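Local coordinates for carboxynorspermidine decarboxylase (Campylobacter jejuni subsp. jejuni 81116, PDB 3N29), which probably decarboxylates carboxynorspermidine to norspermidine with the help of pyridoxal 5'-phosphate, as a member of the beta/alpha-barrel-fold basic amino acid decarboxylases, at residues V88-G99 and M110-S118. Sequence-based numbering, arbitrary orientation.
Sequences VGEYLKGCTCSG and MDKEIHTYS
Lys112 reaches across to the backbone carbonyls of Gly89 and Leu92, while Cys95 and Cys97 exchange backbone bonds with Glu113, His115 and Tyr117. Strands 94-97 and 113-118 are the second and third of the eight-stranded beta/alpha barrel, parallel neighbours joined through helix 100-109 by a beta-alpha-beta crossover. The Lys112 chain turns about its CG-CD bond (chi3 55°), bringing NZ into both carbonyl planes, 2.8 Å from Gly89 O and 3.0 Å from Leu92 O. Met110 SD lies 3.8 Å from Cys95 SG, and its CE touches Val88 CG1. Farther along this helix-facing side, Cys97 SG meets Ile114 CG2 at 4.1 Å, and Ala106 of the connecting helix packs on both residues.

On the barrel-interior face, His115 sets its CB against Thr96 OG1, the side chains crossing nearly at right angles; that hydroxyl bonds to Glu269 of the cofactor pocket. His115 NE2 donates to Glu113 OE2 almost straight (168°), which should fix the ring's rotation, and Glu113 OE1 forms a salt bridge with Lys71. The Tyr117 side chain comes within about 4 Å of a bound pyridoxal phosphate (nearest atoms). One water donates to Ser98 O at 3.1 Å and bonds Ser118 OG, itself hydrogen-bonded with Ala120 N, at 2.8 Å.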
loop_
_atom_site.group_PDB
_atom_site.type_symbol
_atom_site.label_atom_id
_atom_site.label_comp_id
_atom_site.label_asym_id
_atom_site.label_seq_id
_atom_site.Cartn_x
_atom_site.Cartn_y
_atom_site.Cartn_z
ATOM N N VAL A 88 -8.096 -11.847 -21.889
ATOM C CA VAL A 88 -9.387 -11.275 -21.457
ATOM C C VAL A 88 -10.137 -10.633 -22.669
ATOM O O VAL A 88 -11.371 -10.730 -22.838
ATOM C CB VAL A 88 -9.201 -10.304 -20.327
ATOM C CG1 VAL A 88 -10.557 -9.585 -20.063
ATOM C CG2 VAL A 88 -8.702 -11.040 -19.024
ATOM N N GLY A 89 -9.402 -9.954 -23.530
ATOM C CA GLY A 89 -10.073 -9.350 -24.729
ATOM C C GLY A 89 -10.730 -10.282 -25.746
ATOM O O GLY A 89 -11.457 -9.844 -26.646
ATOM N N GLU A 90 -10.456 -11.559 -25.620
ATOM C CA GLU A 90 -11.080 -12.577 -26.467
ATOM C C GLU A 90 -12.503 -12.710 -26.058
ATOM O O GLU A 90 -13.375 -13.127 -26.850
ATOM C CB GLU A 90 -10.397 -13.936 -26.253
ATOM C CG GLU A 90 -9.027 -14.017 -26.822
ATOM C CD GLU A 90 -8.453 -15.400 -26.705
ATOM O OE1 GLU A 90 -9.234 -16.407 -26.759
ATOM O OE2 GLU A 90 -7.234 -15.507 -26.544
ATOM N N TYR A 91 -12.751 -12.365 -24.805
ATOM C CA TYR A 91 -14.043 -12.567 -24.239
ATOM C C TYR A 91 -14.851 -11.318 -23.928
ATOM O O TYR A 91 -16.019 -11.328 -24.137
ATOM C CB TYR A 91 -13.906 -13.387 -22.976
ATOM C CG TYR A 91 -13.221 -14.697 -23.071
ATOM C CD1 TYR A 91 -13.939 -15.876 -23.260
ATOM C CD2 TYR A 91 -11.846 -14.803 -22.884
ATOM C CE1 TYR A 91 -13.302 -17.095 -23.335
ATOM C CE2 TYR A 91 -11.207 -16.003 -22.968
ATOM C CZ TYR A 91 -11.918 -17.144 -23.171
ATOM O OH TYR A 91 -11.296 -18.351 -23.240
ATOM N N LEU A 92 -14.235 -10.260 -23.424
ATOM C CA LEU A 92 -14.947 -9.078 -22.933
ATOM C C LEU A 92 -14.862 -7.968 -23.992
ATOM O O LEU A 92 -14.110 -8.071 -24.935
ATOM C CB LEU A 92 -14.309 -8.634 -21.596
ATOM C CG LEU A 92 -14.274 -9.634 -20.483
ATOM C CD1 LEU A 92 -13.871 -8.861 -19.130
ATOM C CD2 LEU A 92 -15.599 -10.318 -20.368
ATOM N N LYS A 93 -15.638 -6.921 -23.843
ATOM C CA LYS A 93 -15.678 -5.881 -24.853
ATOM C C LYS A 93 -14.709 -4.770 -24.658
ATOM O O LYS A 93 -14.583 -3.897 -25.527
ATOM C CB LYS A 93 -17.046 -5.249 -24.809
ATOM C CG LYS A 93 -18.158 -6.241 -25.118
ATOM C CD LYS A 93 -18.043 -6.709 -26.551
ATOM C CE LYS A 93 -19.214 -7.588 -26.935
ATOM N NZ LYS A 93 -19.046 -8.121 -28.366
ATOM N N GLY A 94 -14.138 -4.653 -23.468
ATOM C CA GLY A 94 -13.232 -3.549 -23.293
ATOM C C GLY A 94 -12.945 -3.408 -21.808
ATOM O O GLY A 94 -13.095 -4.405 -21.088
ATOM N N CYS A 95 -12.435 -2.226 -21.429
ATOM C CA CYS A 95 -12.032 -1.929 -20.032
ATOM C C CYS A 95 -12.727 -0.683 -19.494
ATOM O O CYS A 95 -12.996 0.301 -20.236
ATOM C CB CYS A 95 -10.572 -1.601 -19.996
ATOM S SG CYS A 95 -9.544 -2.997 -20.363
ATOM N N THR A 96 -13.019 -0.729 -18.209
ATOM C CA THR A 96 -13.404 0.448 -17.481
ATOM C C THR A 96 -12.202 0.968 -16.705
ATOM O O THR A 96 -11.468 0.208 -16.021
ATOM C CB THR A 96 -14.522 0.157 -16.493
ATOM O OG1 THR A 96 -15.696 -0.031 -17.250
ATOM C CG2 THR A 96 -14.762 1.408 -15.594
ATOM N N CYS A 97 -12.025 2.274 -16.811
ATOM C CA CYS A 97 -10.826 2.981 -16.402
ATOM C C CYS A 97 -11.157 4.174 -15.543
ATOM O O CYS A 97 -12.146 4.873 -15.747
ATOM C CB CYS A 97 -10.103 3.482 -17.659
ATOM S SG CYS A 97 -9.835 2.158 -18.842
ATOM N N SER A 98 -10.290 4.463 -14.587
ATOM C CA SER A 98 -10.557 5.527 -13.669
ATOM C C SER A 98 -9.950 6.896 -14.075
ATOM O O SER A 98 -10.016 7.909 -13.331
ATOM C CB SER A 98 -9.911 5.127 -12.344
ATOM O OG SER A 98 -8.488 5.138 -12.519
ATOM N N GLY A 99 -9.239 6.935 -15.179
ATOM C CA GLY A 99 -8.391 8.088 -15.443
ATOM C C GLY A 99 -7.442 7.795 -16.546
ATOM O O GLY A 99 -7.621 6.760 -17.238
ATOM N N MET A 110 -5.050 -4.039 -24.284
ATOM C CA MET A 110 -6.253 -4.596 -24.876
ATOM C C MET A 110 -6.715 -4.048 -26.232
ATOM O O MET A 110 -7.138 -4.772 -27.078
ATOM C CB MET A 110 -7.403 -4.634 -23.851
ATOM C CG MET A 110 -8.688 -5.423 -24.244
ATOM S SD MET A 110 -10.082 -5.538 -23.155
ATOM C CE MET A 110 -9.386 -6.555 -21.975
ATOM N N ASP A 111 -6.658 -2.742 -26.365
ATOM C CA ASP A 111 -7.079 -2.027 -27.566
ATOM C C ASP A 111 -8.529 -2.281 -28.021
ATOM O O ASP A 111 -8.816 -2.375 -29.187
ATOM C CB ASP A 111 -6.086 -2.150 -28.715
ATOM C CG ASP A 111 -6.194 -0.998 -29.708
ATOM O OD1 ASP A 111 -6.957 -0.063 -29.495
ATOM O OD2 ASP A 111 -5.494 -1.033 -30.704
ATOM N N LYS A 112 -9.421 -2.379 -27.075
ATOM C CA LYS A 112 -10.831 -2.555 -27.297
ATOM C C LYS A 112 -11.569 -1.337 -26.734
ATOM O O LYS A 112 -11.015 -0.300 -26.726
ATOM C CB LYS A 112 -11.341 -3.918 -26.914
ATOM C CG LYS A 112 -10.667 -5.043 -27.697
ATOM C CD LYS A 112 -11.199 -6.392 -27.420
ATOM C CE LYS A 112 -12.639 -6.491 -27.617
ATOM N NZ LYS A 112 -13.096 -7.862 -27.795
ATOM N N GLU A 113 -12.835 -1.441 -26.399
ATOM C CA GLU A 113 -13.564 -0.282 -25.891
ATOM C C GLU A 113 -12.964 0.235 -24.569
ATOM O O GLU A 113 -12.455 -0.499 -23.797
ATOM C CB GLU A 113 -15.002 -0.627 -25.612
ATOM C CG GLU A 113 -15.788 -1.042 -26.794
ATOM C CD GLU A 113 -17.288 -0.957 -26.601
ATOM O OE1 GLU A 113 -17.997 -1.191 -27.553
ATOM O OE2 GLU A 113 -17.772 -0.706 -25.512
ATOM N N ILE A 114 -12.958 1.536 -24.414
ATOM C CA ILE A 114 -12.431 2.181 -23.241
ATOM C C ILE A 114 -13.490 3.091 -22.633
ATOM O O ILE A 114 -13.957 3.963 -23.286
ATOM C CB ILE A 114 -11.209 3.005 -23.588
ATOM C CG1 ILE A 114 -10.075 2.128 -24.092
ATOM C CG2 ILE A 114 -10.796 3.825 -22.436
ATOM C CD1 ILE A 114 -8.909 2.861 -24.420
ATOM N N HIS A 115 -13.826 2.846 -21.385
ATOM C CA HIS A 115 -14.809 3.596 -20.647
ATOM C C HIS A 115 -14.155 4.195 -19.408
ATOM O O HIS A 115 -13.743 3.492 -18.533
ATOM C CB HIS A 115 -15.923 2.680 -20.215
ATOM C CG HIS A 115 -16.671 2.067 -21.348
ATOM N ND1 HIS A 115 -18.014 2.249 -21.535
ATOM C CD2 HIS A 115 -16.260 1.293 -22.369
ATOM C CE1 HIS A 115 -18.398 1.607 -22.613
ATOM N NE2 HIS A 115 -17.356 1.013 -23.133
ATOM N N THR A 116 -14.173 5.499 -19.326
ATOM C CA THR A 116 -13.494 6.226 -18.268
ATOM C C THR A 116 -14.446 7.000 -17.357
ATOM O O THR A 116 -15.337 7.675 -17.807
ATOM C CB THR A 116 -12.458 7.162 -18.855
ATOM O OG1 THR A 116 -11.663 6.476 -19.806
ATOM C CG2 THR A 116 -11.600 7.737 -17.794
ATOM N N TYR A 117 -14.229 6.873 -16.063
ATOM C CA TYR A 117 -15.029 7.514 -15.062
ATOM C C TYR A 117 -14.017 7.983 -14.039
ATOM O O TYR A 117 -13.129 7.206 -13.639
ATOM C CB TYR A 117 -15.983 6.521 -14.338
ATOM C CG TYR A 117 -16.352 7.091 -13.002
ATOM C CD1 TYR A 117 -17.203 8.211 -12.905
ATOM C CD2 TYR A 117 -15.772 6.584 -11.826
ATOM C CE1 TYR A 117 -17.513 8.779 -11.665
ATOM C CE2 TYR A 117 -16.032 7.172 -10.572
ATOM C CZ TYR A 117 -16.884 8.277 -10.493
ATOM O OH TYR A 117 -17.114 8.802 -9.245
ATOM N N SER A 118 -14.177 9.198 -13.564
ATOM C CA SER A 118 -13.348 9.667 -12.459
ATOM C C SER A 118 -14.147 10.595 -11.581
ATOM O O SER A 118 -14.917 11.367 -12.090
ATOM C CB SER A 118 -12.184 10.434 -12.984
ATOM O OG SER A 118 -11.485 10.987 -11.922
HETATM O O HOH W 1 -9.702 9.229 -10.571
#